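Local coordinates for glutathione S-transferase 2 (Heligmosomoides polygyrus, PDB 1TW9), which probably catalyses the conjugation of glutathione to electrophilic substrates such as organic halides, releasing a halide anion, at residues Gly15-Arg19 against Ile67-Leu71; Phe75-Gly79 against Lys152-Val156; Asp157-Glu162 against His184-Gln189. The contacts are given in a common frame with arbitrary orientation. Residue numbers count along the deposited sequence, not the author numbering.

Contact 1: residues Gly15-Arg19 against Ile67-Leu71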
ATOM      1  N   GLY A  15      12.616  -7.053  -0.062  1.00 32.78           N
ATOM      2  CA  GLY A  15      12.934  -7.253  -1.476  1.00 32.92           C
ATOM      3  C   GLY A  15      12.359  -8.552  -2.052  1.00 32.28           C
ATOM      4  O   GLY A  15      12.157  -8.682  -3.236  1.00 33.92           O
ATOM      5  N   GLU A  16      12.011  -9.500  -1.182  1.00 32.64           N
ATOM      6  CA  GLU A  16      11.762 -10.862  -1.607  1.00 30.59           C
ATOM      7  C   GLU A  16      10.503 -11.017  -2.459  1.00 32.10           C
ATOM      8  O   GLU A  16      10.505 -11.806  -3.369  1.00 32.58           O
ATOM      9  CB  GLU A  16      11.696 -11.779  -0.426  1.00 31.77           C
ATOM     10  CG  GLU A  16      11.652 -13.271  -0.729  1.00 29.97           C
ATOM     11  CD  GLU A  16      12.850 -13.833  -1.438  1.00 31.84           C
ATOM     12  OE1 GLU A  16      13.890 -13.158  -1.560  1.00 34.06           O
ATOM     13  OE2 GLU A  16      12.761 -15.010  -1.851  1.00 31.82           O
ATOM     14  N   CYS A  17       9.433 -10.302  -2.143  1.00 31.75           N
ATOM     15  CA  CYS A  17       8.186 -10.500  -2.931  1.00 33.73           C
ATOM     16  C   CYS A  17       8.470 -10.112  -4.371  1.00 34.67           C
ATOM     17  O   CYS A  17       8.218 -10.893  -5.310  1.00 32.71           O
ATOM     18  CB  CYS A  17       7.060  -9.764  -2.221  1.00 34.16           C
ATOM     19  SG  CYS A  17       5.491  -9.986  -3.070  1.00 36.40           S
ATOM     20  N   ALA A  18       9.157  -8.991  -4.556  1.00 33.09           N
ATOM     21  CA  ALA A  18       9.564  -8.612  -5.906  1.00 31.63           C
ATOM     22  C   ALA A  18      10.355  -9.739  -6.620  1.00 32.64           C
ATOM     23  O   ALA A  18      10.119 -10.054  -7.826  1.00 31.30           O
ATOM     24  CB  ALA A  18      10.251  -7.312  -5.879  1.00 33.49           C
ATOM     25  N   ARG A  19      11.361 -10.298  -5.928  1.00 30.85           N
ATOM     26  CA  ARG A  19      12.186 -11.374  -6.469  1.00 30.68           C
ATOM     27  C   ARG A  19      11.351 -12.536  -6.835  1.00 30.06           C
ATOM     28  O   ARG A  19      11.565 -13.206  -7.855  1.00 32.39           O
ATOM     29  CB  ARG A  19      13.273 -11.778  -5.466  1.00 30.23           C
ATOM     30  CG  ARG A  19      14.248 -10.668  -5.121  1.00 27.82           C
ATOM     31  CD  ARG A  19      15.426 -11.295  -4.371  1.00 30.83           C
ATOM     32  NE  ARG A  19      16.346 -10.283  -3.808  1.00 31.96           N
ATOM     33  CZ  ARG A  19      16.394  -9.968  -2.524  1.00 34.51           C
ATOM     34  NH1 ARG A  19      15.580 -10.558  -1.647  1.00 31.72           N
ATOM     35  NH2 ARG A  19      17.301  -9.107  -2.121  1.00 32.13           N
ATOM     36  N   ILE A  67       6.432  -1.565  -5.891  1.00 30.09           N
ATOM     37  CA  ILE A  67       7.271  -2.388  -6.731  1.00 29.86           C
ATOM     38  C   ILE A  67       6.576  -3.720  -7.086  1.00 30.17           C
ATOM     39  O   ILE A  67       6.468  -4.091  -8.265  1.00 31.19           O
ATOM     40  CB  ILE A  67       8.634  -2.594  -6.078  1.00 28.82           C
ATOM     41  CG1 ILE A  67       9.455  -1.287  -6.051  1.00 30.78           C
ATOM     42  CG2 ILE A  67       9.365  -3.664  -6.826  1.00 29.36           C
ATOM     43  CD1 ILE A  67      10.683  -1.454  -5.210  1.00 32.32           C
ATOM     44  N   CYS A  68       6.101  -4.434  -6.078  1.00 30.27           N
ATOM     45  CA  CYS A  68       5.484  -5.765  -6.271  1.00 30.55           C
ATOM     46  C   CYS A  68       4.239  -5.616  -7.127  1.00 30.49           C
ATOM     47  O   CYS A  68       4.047  -6.369  -8.019  1.00 30.86           O
ATOM     48  CB  CYS A  68       5.093  -6.356  -4.926  1.00 32.65           C
ATOM     49  SG  CYS A  68       6.583  -6.899  -4.129  1.00 38.30           S
ATOM     50  N   ARG A  69       3.383  -4.637  -6.809  1.00 30.95           N
ATOM     51  CA  ARG A  69       2.123  -4.448  -7.560  1.00 31.32           C
ATOM     52  C   ARG A  69       2.434  -4.093  -8.990  1.00 29.94           C
ATOM     53  O   ARG A  69       1.867  -4.654  -9.895  1.00 31.53           O
ATOM     54  CB  ARG A  69       1.291  -3.405  -6.921  1.00 30.26           C
ATOM     55  CG  ARG A  69      -0.031  -3.146  -7.567  1.00 31.60           C
ATOM     56  CD  ARG A  69      -0.858  -2.021  -6.988  1.00 31.97           C
ATOM     57  NE  ARG A  69      -1.025  -2.139  -5.565  1.00 32.65           N
ATOM     58  CZ  ARG A  69      -0.265  -1.584  -4.628  1.00 30.20           C
ATOM     59  NH1 ARG A  69       0.680  -0.676  -4.919  1.00 32.54           N
ATOM     60  NH2 ARG A  69      -0.538  -1.865  -3.354  1.00 32.06           N
ATOM     61  N   TYR A  70       3.402  -3.234  -9.200  1.00 30.71           N
ATOM     62  CA  TYR A  70       3.828  -2.881 -10.552  1.00 30.03           C
ATOM     63  C   TYR A  70       4.283  -4.110 -11.384  1.00 30.40           C
ATOM     64  O   TYR A  70       3.836  -4.331 -12.497  1.00 30.94           O
ATOM     65  CB  TYR A  70       4.941  -1.828 -10.497  1.00 29.42           C
ATOM     66  CG  TYR A  70       5.607  -1.602 -11.845  1.00 29.65           C
ATOM     67  CD1 TYR A  70       4.973  -0.805 -12.818  1.00 30.08           C
ATOM     68  CD2 TYR A  70       6.821  -2.166 -12.184  1.00 33.98           C
ATOM     69  CE1 TYR A  70       5.465  -0.665 -14.022  1.00 31.40           C
ATOM     70  CE2 TYR A  70       7.306  -1.976 -13.382  1.00 33.25           C
ATOM     71  CZ  TYR A  70       6.693  -1.184 -14.284  1.00 29.54           C
ATOM     72  OH  TYR A  70       7.306  -1.089 -15.547  1.00 33.50           O
ATOM     73  N   LEU A  71       5.224  -4.864 -10.818  1.00 30.01           N
ATOM     74  CA  LEU A  71       5.732  -6.083 -11.426  1.00 30.42           C
ATOM     75  C   LEU A  71       4.633  -7.056 -11.627  1.00 29.36           C
ATOM     76  O   LEU A  71       4.488  -7.630 -12.690  1.00 30.37           O
ATOM     77  CB  LEU A  71       6.820  -6.662 -10.567  1.00 30.91           C
ATOM     78  CG  LEU A  71       8.103  -5.886 -10.542  1.00 30.41           C
ATOM     79  CD1 LEU A  71       9.071  -6.514  -9.534  1.00 33.63           C
ATOM     80  CD2 LEU A  71       8.734  -5.642 -11.954  1.00 31.43           C
TER

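Contact 2: residues Phe75-Gly79 against Lys152-Val156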
ATOM      1  N   PHE A  75       3.191  -8.573 -15.283  1.00 28.29           N
ATOM      2  CA  PHE A  75       3.348 -10.006 -15.623  1.00 29.48           C
ATOM      3  C   PHE A  75       2.099 -10.844 -15.480  1.00 30.45           C
ATOM      4  O   PHE A  75       2.096 -12.045 -15.820  1.00 31.41           O
ATOM      5  CB  PHE A  75       4.544 -10.611 -14.833  1.00 30.72           C
ATOM      6  CG  PHE A  75       5.834  -9.968 -15.156  1.00 33.97           C
ATOM      7  CD1 PHE A  75       6.591  -9.370 -14.189  1.00 37.79           C
ATOM      8  CD2 PHE A  75       6.247  -9.933 -16.458  1.00 35.85           C
ATOM      9  CE1 PHE A  75       7.806  -8.786 -14.541  1.00 36.90           C
ATOM     10  CE2 PHE A  75       7.413  -9.353 -16.786  1.00 38.24           C
ATOM     11  CZ  PHE A  75       8.139  -8.725 -15.845  1.00 35.14           C
ATOM     12  N   GLY A  76       1.026 -10.253 -14.959  1.00 31.04           N
ATOM     13  CA  GLY A  76      -0.264 -10.942 -14.920  1.00 29.78           C
ATOM     14  C   GLY A  76      -0.616 -11.605 -13.585  1.00 30.07           C
ATOM     15  O   GLY A  76      -1.366 -12.575 -13.582  1.00 29.81           O
ATOM     16  N   PHE A  77      -0.051 -11.104 -12.480  1.00 29.35           N
ATOM     17  CA  PHE A  77      -0.194 -11.743 -11.196  1.00 29.23           C
ATOM     18  C   PHE A  77      -0.889 -10.759 -10.233  1.00 28.43           C
ATOM     19  O   PHE A  77      -0.587 -10.745  -9.017  1.00 30.15           O
ATOM     20  CB  PHE A  77       1.130 -12.202 -10.617  1.00 30.49           C
ATOM     21  CG  PHE A  77       1.903 -13.133 -11.596  1.00 29.34           C
ATOM     22  CD1 PHE A  77       3.123 -12.808 -12.089  1.00 40.01           C
ATOM     23  CD2 PHE A  77       1.320 -14.296 -11.966  1.00 34.07           C
ATOM     24  CE1 PHE A  77       3.716 -13.728 -13.028  1.00 35.56           C
ATOM     25  CE2 PHE A  77       1.944 -15.155 -12.826  1.00 37.91           C
ATOM     26  CZ  PHE A  77       3.084 -14.798 -13.355  1.00 33.80           C
ATOM     27  N   ALA A  78      -1.711  -9.901 -10.785  1.00 28.68           N
ATOM     28  CA  ALA A  78      -2.473  -8.916  -9.918  1.00 27.87           C
ATOM     29  C   ALA A  78      -3.981  -8.999 -10.151  1.00 29.71           C
ATOM     30  O   ALA A  78      -4.663  -8.004 -10.014  1.00 32.23           O
ATOM     31  CB  ALA A  78      -1.999  -7.583 -10.140  1.00 29.52           C
ATOM     32  N   GLY A  79      -4.499 -10.187 -10.350  1.00 30.04           N
ATOM     33  CA  GLY A  79      -5.901 -10.390 -10.489  1.00 30.35           C
ATOM     34  C   GLY A  79      -6.391 -10.189 -11.901  1.00 30.88           C
ATOM     35  O   GLY A  79      -5.667  -9.664 -12.765  1.00 33.13           O
ATOM     36  N   LYS A 152      -6.230 -17.489  -9.882  1.00 31.17           N
ATOM     37  CA  LYS A 152      -4.846 -17.576 -10.281  1.00 30.64           C
ATOM     38  C   LYS A 152      -3.985 -16.951  -9.225  1.00 30.16           C
ATOM     39  O   LYS A 152      -4.425 -16.135  -8.405  1.00 31.06           O
ATOM     40  CB  LYS A 152      -4.712 -16.818 -11.583  1.00 31.54           C
ATOM     41  CG  LYS A 152      -3.381 -16.760 -12.198  1.00 35.39           C
ATOM     42  CD  LYS A 152      -3.481 -15.850 -13.426  1.00 34.98           C
ATOM     43  CE  LYS A 152      -2.129 -15.774 -14.205  1.00 36.94           C
ATOM     44  NZ  LYS A 152      -2.031 -14.708 -15.253  1.00 36.47           N
ATOM     45  N   ILE A 153      -2.750 -17.373  -9.186  1.00 29.63           N
ATOM     46  CA  ILE A 153      -1.802 -16.906  -8.204  1.00 30.73           C
ATOM     47  C   ILE A 153      -1.617 -15.424  -8.365  1.00 30.06           C
ATOM     48  O   ILE A 153      -1.611 -14.883  -9.522  1.00 29.30           O
ATOM     49  CB  ILE A 153      -0.473 -17.666  -8.400  1.00 30.03           C
ATOM     50  CG1 ILE A 153       0.529 -17.393  -7.275  1.00 31.71           C
ATOM     51  CG2 ILE A 153       0.172 -17.349  -9.717  1.00 34.13           C
ATOM     52  CD1 ILE A 153       1.723 -18.359  -7.156  1.00 32.92           C
ATOM     53  N   SER A 154      -1.447 -14.725  -7.235  1.00 31.69           N
ATOM     54  CA  SER A 154      -1.187 -13.282  -7.293  1.00 30.75           C
ATOM     55  C   SER A 154      -0.012 -12.970  -6.373  1.00 31.90           C
ATOM     56  O   SER A 154       0.365 -13.796  -5.509  1.00 31.52           O
ATOM     57  CB  SER A 154      -2.365 -12.455  -6.869  1.00 31.51           C
ATOM     58  OG  SER A 154      -2.679 -12.670  -5.503  1.00 32.72           O
ATOM     59  N   TRP A 155       0.426 -11.728  -6.445  1.00 29.68           N
ATOM     60  CA  TRP A 155       1.617 -11.317  -5.604  1.00 30.10           C
ATOM     61  C   TRP A 155       1.304 -11.371  -4.117  1.00 31.67           C
ATOM     62  O   TRP A 155       2.239 -11.631  -3.294  1.00 33.17           O
ATOM     63  CB  TRP A 155       2.102  -9.940  -5.990  1.00 31.09           C
ATOM     64  CG  TRP A 155       1.145  -8.809  -5.802  1.00 30.82           C
ATOM     65  CD1 TRP A 155       0.123  -8.406  -6.645  1.00 30.03           C
ATOM     66  CD2 TRP A 155       1.213  -7.816  -4.768  1.00 30.15           C
ATOM     67  NE1 TRP A 155      -0.458  -7.243  -6.159  1.00 30.43           N
ATOM     68  CE2 TRP A 155       0.160  -6.894  -4.985  1.00 29.78           C
ATOM     69  CE3 TRP A 155       1.970  -7.690  -3.610  1.00 31.86           C
ATOM     70  CZ2 TRP A 155      -0.093  -5.816  -4.127  1.00 30.13           C
ATOM     71  CZ3 TRP A 155       1.727  -6.599  -2.789  1.00 29.86           C
ATOM     72  CH2 TRP A 155       0.721  -5.686  -3.053  1.00 32.54           C
ATOM     73  N   VAL A 156       0.060 -11.197  -3.731  1.00 32.58           N
ATOM     74  CA  VAL A 156      -0.274 -11.290  -2.260  1.00 32.23           C
ATOM     75  C   VAL A 156      -0.216 -12.759  -1.816  1.00 32.25           C
ATOM     76  O   VAL A 156       0.159 -13.048  -0.684  1.00 32.60           O
ATOM     77  CB  VAL A 156      -1.592 -10.626  -1.815  1.00 32.33           C
ATOM     78  CG1 VAL A 156      -2.845 -11.449  -2.280  1.00 32.52           C
ATOM     79  CG2 VAL A 156      -1.572 -10.418  -0.312  1.00 33.71           C
TER
HETATM   80  O   HOH W   1       0.454 -14.281 -16.359  1.00 30.83           O
HETATM   81  O   HOH W   2      -3.505 -12.923 -10.212  1.00 21.61           O

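Contact 3: residues Asp157-Glu162 against His184-Gln189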
ATOM      1  N   ASP A 157      -0.547 -13.725  -2.674  1.00 32.53           N
ATOM      2  CA  ASP A 157      -0.288 -15.137  -2.340  1.00 32.66           C
ATOM      3  C   ASP A 157       1.209 -15.365  -2.013  1.00 32.84           C
ATOM      4  O   ASP A 157       1.551 -16.022  -1.027  1.00 31.57           O
ATOM      5  CB  ASP A 157      -0.642 -16.054  -3.481  1.00 32.36           C
ATOM      6  CG  ASP A 157      -2.091 -16.138  -3.740  1.00 34.42           C
ATOM      7  OD1 ASP A 157      -2.912 -16.434  -2.798  1.00 33.02           O
ATOM      8  OD2 ASP A 157      -2.473 -15.955  -4.959  1.00 35.32           O
ATOM      9  N   LEU A 158       2.084 -14.838  -2.853  1.00 32.41           N
ATOM     10  CA  LEU A 158       3.525 -14.868  -2.639  1.00 33.07           C
ATOM     11  C   LEU A 158       3.952 -14.215  -1.341  1.00 31.92           C
ATOM     12  O   LEU A 158       4.807 -14.782  -0.620  1.00 31.90           O
ATOM     13  CB  LEU A 158       4.372 -14.252  -3.807  1.00 33.21           C
ATOM     14  CG  LEU A 158       4.159 -14.803  -5.179  1.00 33.41           C
ATOM     15  CD1 LEU A 158       4.836 -13.986  -6.187  1.00 31.41           C
ATOM     16  CD2 LEU A 158       4.558 -16.196  -5.223  1.00 36.41           C
ATOM     17  N   LEU A 159       3.413 -13.046  -1.027  1.00 32.92           N
ATOM     18  CA  LEU A 159       3.814 -12.306   0.150  1.00 33.27           C
ATOM     19  C   LEU A 159       3.377 -13.092   1.424  1.00 32.39           C
ATOM     20  O   LEU A 159       4.170 -13.241   2.362  1.00 32.55           O
ATOM     21  CB  LEU A 159       3.116 -10.968   0.056  1.00 33.49           C
ATOM     22  CG  LEU A 159       3.356  -9.955   1.133  1.00 34.52           C
ATOM     23  CD1 LEU A 159       4.818  -9.536   1.108  1.00 36.00           C
ATOM     24  CD2 LEU A 159       2.470  -8.777   0.968  1.00 33.70           C
ATOM     25  N   VAL A 160       2.132 -13.539   1.426  1.00 32.65           N
ATOM     26  CA  VAL A 160       1.591 -14.287   2.577  1.00 32.63           C
ATOM     27  C   VAL A 160       2.320 -15.597   2.792  1.00 33.00           C
ATOM     28  O   VAL A 160       2.788 -15.848   3.950  1.00 31.94           O
ATOM     29  CB  VAL A 160       0.071 -14.420   2.516  1.00 33.56           C
ATOM     30  CG1 VAL A 160      -0.462 -15.316   3.687  1.00 33.79           C
ATOM     31  CG2 VAL A 160      -0.572 -12.989   2.662  1.00 31.61           C
ATOM     32  N   ALA A 161       2.502 -16.389   1.721  1.00 32.67           N
ATOM     33  CA  ALA A 161       3.071 -17.724   1.822  1.00 31.29           C
ATOM     34  C   ALA A 161       4.508 -17.602   2.326  1.00 31.34           C
ATOM     35  O   ALA A 161       4.963 -18.383   3.135  1.00 29.86           O
ATOM     36  CB  ALA A 161       3.052 -18.451   0.477  1.00 32.59           C
ATOM     37  N   GLU A 162       5.231 -16.592   1.866  1.00 31.23           N
ATOM     38  CA  GLU A 162       6.616 -16.460   2.312  1.00 31.10           C
ATOM     39  C   GLU A 162       6.728 -16.114   3.777  1.00 31.50           C
ATOM     40  O   GLU A 162       7.546 -16.662   4.508  1.00 31.20           O
ATOM     41  CB  GLU A 162       7.341 -15.402   1.441  1.00 31.54           C
ATOM     42  CG  GLU A 162       8.769 -15.085   1.881  1.00 31.14           C
ATOM     43  CD  GLU A 162       9.801 -16.203   1.591  1.00 33.75           C
ATOM     44  OE1 GLU A 162      10.849 -16.197   2.280  1.00 34.53           O
ATOM     45  OE2 GLU A 162       9.584 -17.141   0.747  1.00 33.67           O
ATOM     46  N   HIS A 184      -2.077 -23.468   1.817  1.00 29.38           N
ATOM     47  CA  HIS A 184      -1.802 -22.352   0.881  1.00 27.90           C
ATOM     48  C   HIS A 184      -0.311 -22.084   0.789  1.00 28.56           C
ATOM     49  O   HIS A 184       0.236 -21.990  -0.297  1.00 30.98           O
ATOM     50  CB  HIS A 184      -2.579 -21.095   1.278  1.00 28.16           C
ATOM     51  CG  HIS A 184      -2.207 -19.859   0.523  1.00 28.44           C
ATOM     52  ND1 HIS A 184      -1.191 -19.025   0.908  1.00 29.23           N
ATOM     53  CD2 HIS A 184      -2.731 -19.323  -0.608  1.00 28.91           C
ATOM     54  CE1 HIS A 184      -1.112 -18.011   0.043  1.00 31.51           C
ATOM     55  NE2 HIS A 184      -2.063 -18.160  -0.867  1.00 31.40           N
ATOM     56  N   MET A 185       0.344 -22.021   1.928  1.00 29.95           N
ATOM     57  CA  MET A 185       1.773 -21.847   1.972  1.00 32.10           C
ATOM     58  C   MET A 185       2.454 -22.904   1.135  1.00 30.78           C
ATOM     59  O   MET A 185       3.354 -22.592   0.314  1.00 32.99           O
ATOM     60  CB  MET A 185       2.235 -21.886   3.429  1.00 32.81           C
ATOM     61  CG  MET A 185       3.654 -21.509   3.661  1.00 36.91           C
ATOM     62  SD  MET A 185       4.473 -22.595   4.848  1.00 41.36           S
ATOM     63  CE  MET A 185       4.959 -23.497   3.478  1.00 40.13           C
ATOM     64  N   GLU A 186       2.033 -24.160   1.289  1.00 29.34           N
ATOM     65  CA  GLU A 186       2.721 -25.228   0.565  1.00 31.02           C
ATOM     66  C   GLU A 186       2.431 -25.154  -0.926  1.00 31.10           C
ATOM     67  O   GLU A 186       3.330 -25.328  -1.750  1.00 34.44           O
ATOM     68  CB  GLU A 186       2.338 -26.549   1.125  1.00 32.17           C
ATOM     69  CG  GLU A 186       2.834 -26.707   2.535  1.00 35.40           C
ATOM     70  CD  GLU A 186       4.335 -26.940   2.744  1.00 43.29           C
ATOM     71  OE1 GLU A 186       4.685 -27.082   3.945  1.00 51.14           O
ATOM     72  OE2 GLU A 186       5.189 -26.996   1.807  1.00 46.38           O
ATOM     73  N   ARG A 187       1.196 -24.862  -1.261  1.00 30.78           N
ATOM     74  CA  ARG A 187       0.833 -24.755  -2.679  1.00 32.74           C
ATOM     75  C   ARG A 187       1.651 -23.679  -3.348  1.00 30.69           C
ATOM     76  O   ARG A 187       2.160 -23.855  -4.435  1.00 31.76           O
ATOM     77  CB  ARG A 187      -0.627 -24.356  -2.723  1.00 32.65           C
ATOM     78  CG  ARG A 187      -1.236 -24.067  -4.022  1.00 35.88           C
ATOM     79  CD  ARG A 187      -2.686 -23.577  -3.805  1.00 40.19           C
ATOM     80  NE  ARG A 187      -3.541 -24.617  -3.153  1.00 40.72           N
ATOM     81  CZ  ARG A 187      -4.195 -24.533  -1.979  1.00 41.69           C
ATOM     82  NH1 ARG A 187      -4.215 -23.452  -1.141  1.00 33.38           N
ATOM     83  NH2 ARG A 187      -4.883 -25.601  -1.649  1.00 44.38           N
ATOM     84  N   ILE A 188       1.755 -22.536  -2.699  1.00 30.15           N
ATOM     85  CA  ILE A 188       2.458 -21.404  -3.299  1.00 30.04           C
ATOM     86  C   ILE A 188       3.939 -21.701  -3.420  1.00 30.43           C
ATOM     87  O   ILE A 188       4.569 -21.449  -4.411  1.00 32.12           O
ATOM     88  CB  ILE A 188       2.199 -20.111  -2.528  1.00 30.79           C
ATOM     89  CG1 ILE A 188       0.717 -19.781  -2.541  1.00 30.73           C
ATOM     90  CG2 ILE A 188       2.986 -18.938  -3.150  1.00 31.10           C
ATOM     91  CD1 ILE A 188       0.080 -19.733  -3.934  1.00 30.45           C
ATOM     92  N   GLN A 189       4.500 -22.206  -2.351  1.00 32.22           N
ATOM     93  CA  GLN A 189       5.945 -22.391  -2.298  1.00 32.28           C
ATOM     94  C   GLN A 189       6.429 -23.591  -3.071  1.00 32.35           C
ATOM     95  O   GLN A 189       7.650 -23.681  -3.306  1.00 33.44           O
ATOM     96  CB  GLN A 189       6.474 -22.367  -0.875  1.00 30.56           C
ATOM     97  CG  GLN A 189       6.136 -21.008  -0.174  1.00 33.94           C
ATOM     98  CD  GLN A 189       7.316 -20.297   0.392  1.00 35.99           C
ATOM     99  OE1 GLN A 189       7.615 -19.090   0.093  1.00 36.88           O
ATOM    100  NE2 GLN A 189       8.018 -21.009   1.204  1.00 31.54           N
TER

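Contact 1: residues Gly15-Arg19 against Ile67-Leu71
Apolar side-chain packing dominates the interface between Gly15-Arg19 and Ile67-Leu71, and no hydrogen bond crosses it. Ala18 is the centre: its CA lies 5.0 Å from Cys68 CA, and its CB reaches Ile67 CG2 and Leu71 CD1, each at 3.9 Å. Such close backbones are possible because the methyl is so small. Sulfur forms the second group. Cys68 SG lies 3.4 Å from Cys17 SG, far longer than a disulfide bond, and also makes a close contact with the backbone, 3.3 Å from Ala18 N. Charged groups are kept off the interface: Arg19 NH1 makes a salt bridge to Glu16 OE1 at 3.1 Å within its own helix, and both CA-to-CB bonds point away from Ile67-Leu71. The buried contact joins helices 16-24 and 64-75 of the thioredoxin-like domain. Ile67 and Leu71 continue onto Leu54 of strand 53-56, and Leu71 also onto Tyr4 of strand 4-9, while Cys17 and Cys68 meet Leu159 and Trp155, respectively, of helix 155-170.

Contact 2: residues Phe75-Gly79 against Lys152-Val156
Two direct hydrogen bonds and two bridging waters fasten the loop after helix 64-75 to the start of helix 155-170. The central bond runs from Trp155 N to Phe77 O (2.9 Å, 143° at the hydrogen). An amide in the first turn of a helix has no carbonyl of its own helix to bind, and here Phe77 O supplies the acceptor. The same oxygen receives a CA-H...O contact from Ser154 CA at 3.1 Å, consistent with the 4.3 Å approach of Phe77 CA to Ser154 CA. At the outer edge, the extended Lys152 donates from NZ to Gly76 O (2.8 Å) and to water 1 (2.8 Å), which in turn donates to Phe75 O (2.8 Å). Water 2 accepts from Gly79 N (2.9 Å) and donates to Ile153 O (2.8 Å). Gly76 turns the chain out of the helix with a phi of 98°. Apolar contacts fill in between, Phe77 CD2 against Ile153 CG2 at 4.0 Å and Ala78 CB against Trp155 CD1 at 4.2 Å. Ser154 is the N-cap, and its N is bonded to the side chain of Asp157, three residues on. That bond is one half of a capping box, the Ser-X-X-Asp N-capping element familiar from the glutathione transferase fold, here docked against the linker between its two domains.

Contact 3: residues Asp157-Glu162 against His184-Gln189
His184 opens the second segment with a hydrogen bond to the first: NE2 donates to Asp157 OD1 at 2.7 Å and 169°, nearly linear, with the carboxylate at the edge of the ring. Asp157 is well used, since its OD1 also accepts from Leu148 N and its OD2 from Ser154 N. Met185 marks the tightest backbone approach, its CA 4.3 Å from Ala161 CA; its CG lies 3.4 Å from Ala161 O. One turn on from His184, Ile188 points toward the first helix, with CB 3.5 Å from Ala161 CB, CD1 3.8 Å from Asp157 CB and CG2 3.8 Å from Leu158 CD2. Gln189 finishes the row with CG 4.1 Å from Ala161 CB. Beside it, the carboxylate of Glu162 is held from elsewhere by Gln20 and Arg201. Ala161 therefore sits as a knob in a hole formed by His184, Met185, Ile188 and Gln189. The two short axes come within 8.7 Å at a crossing angle of -118°, so the helices cross steeply rather than run side by side. A single knob-into-hole contact, at Ala161, thus joins these two helices of the all-helical C-terminal domain of the glutathione transferase fold, with a His-carboxylate bond beside the capped start of helix 155-170.

The contacts follow one another along the chain, each closing before the next opens. Their centres lie about 11 Å (1 and 2), about 12 Å (2 and 3) and about 14 Å (1 and 3) apart. Contact 1 belongs to the thioredoxin-like domain, contact 3 to the helical domain, and contact 2 ties the connecting loop to helix 155-170, which contact 3 also uses. They touch directly: Trp155 CE3 is 3.6 Å from Cys68 CB, Cys17 CB is 4.0 Å from Leu159 CD1, and Ile153 CD1 is 3.9 Å from Ile188 CD1. Helix 155-170, with Ile153 just before it, thus links the three contacts across the domain boundary; contacts 1 and 3 are buried and contact 2 partly so.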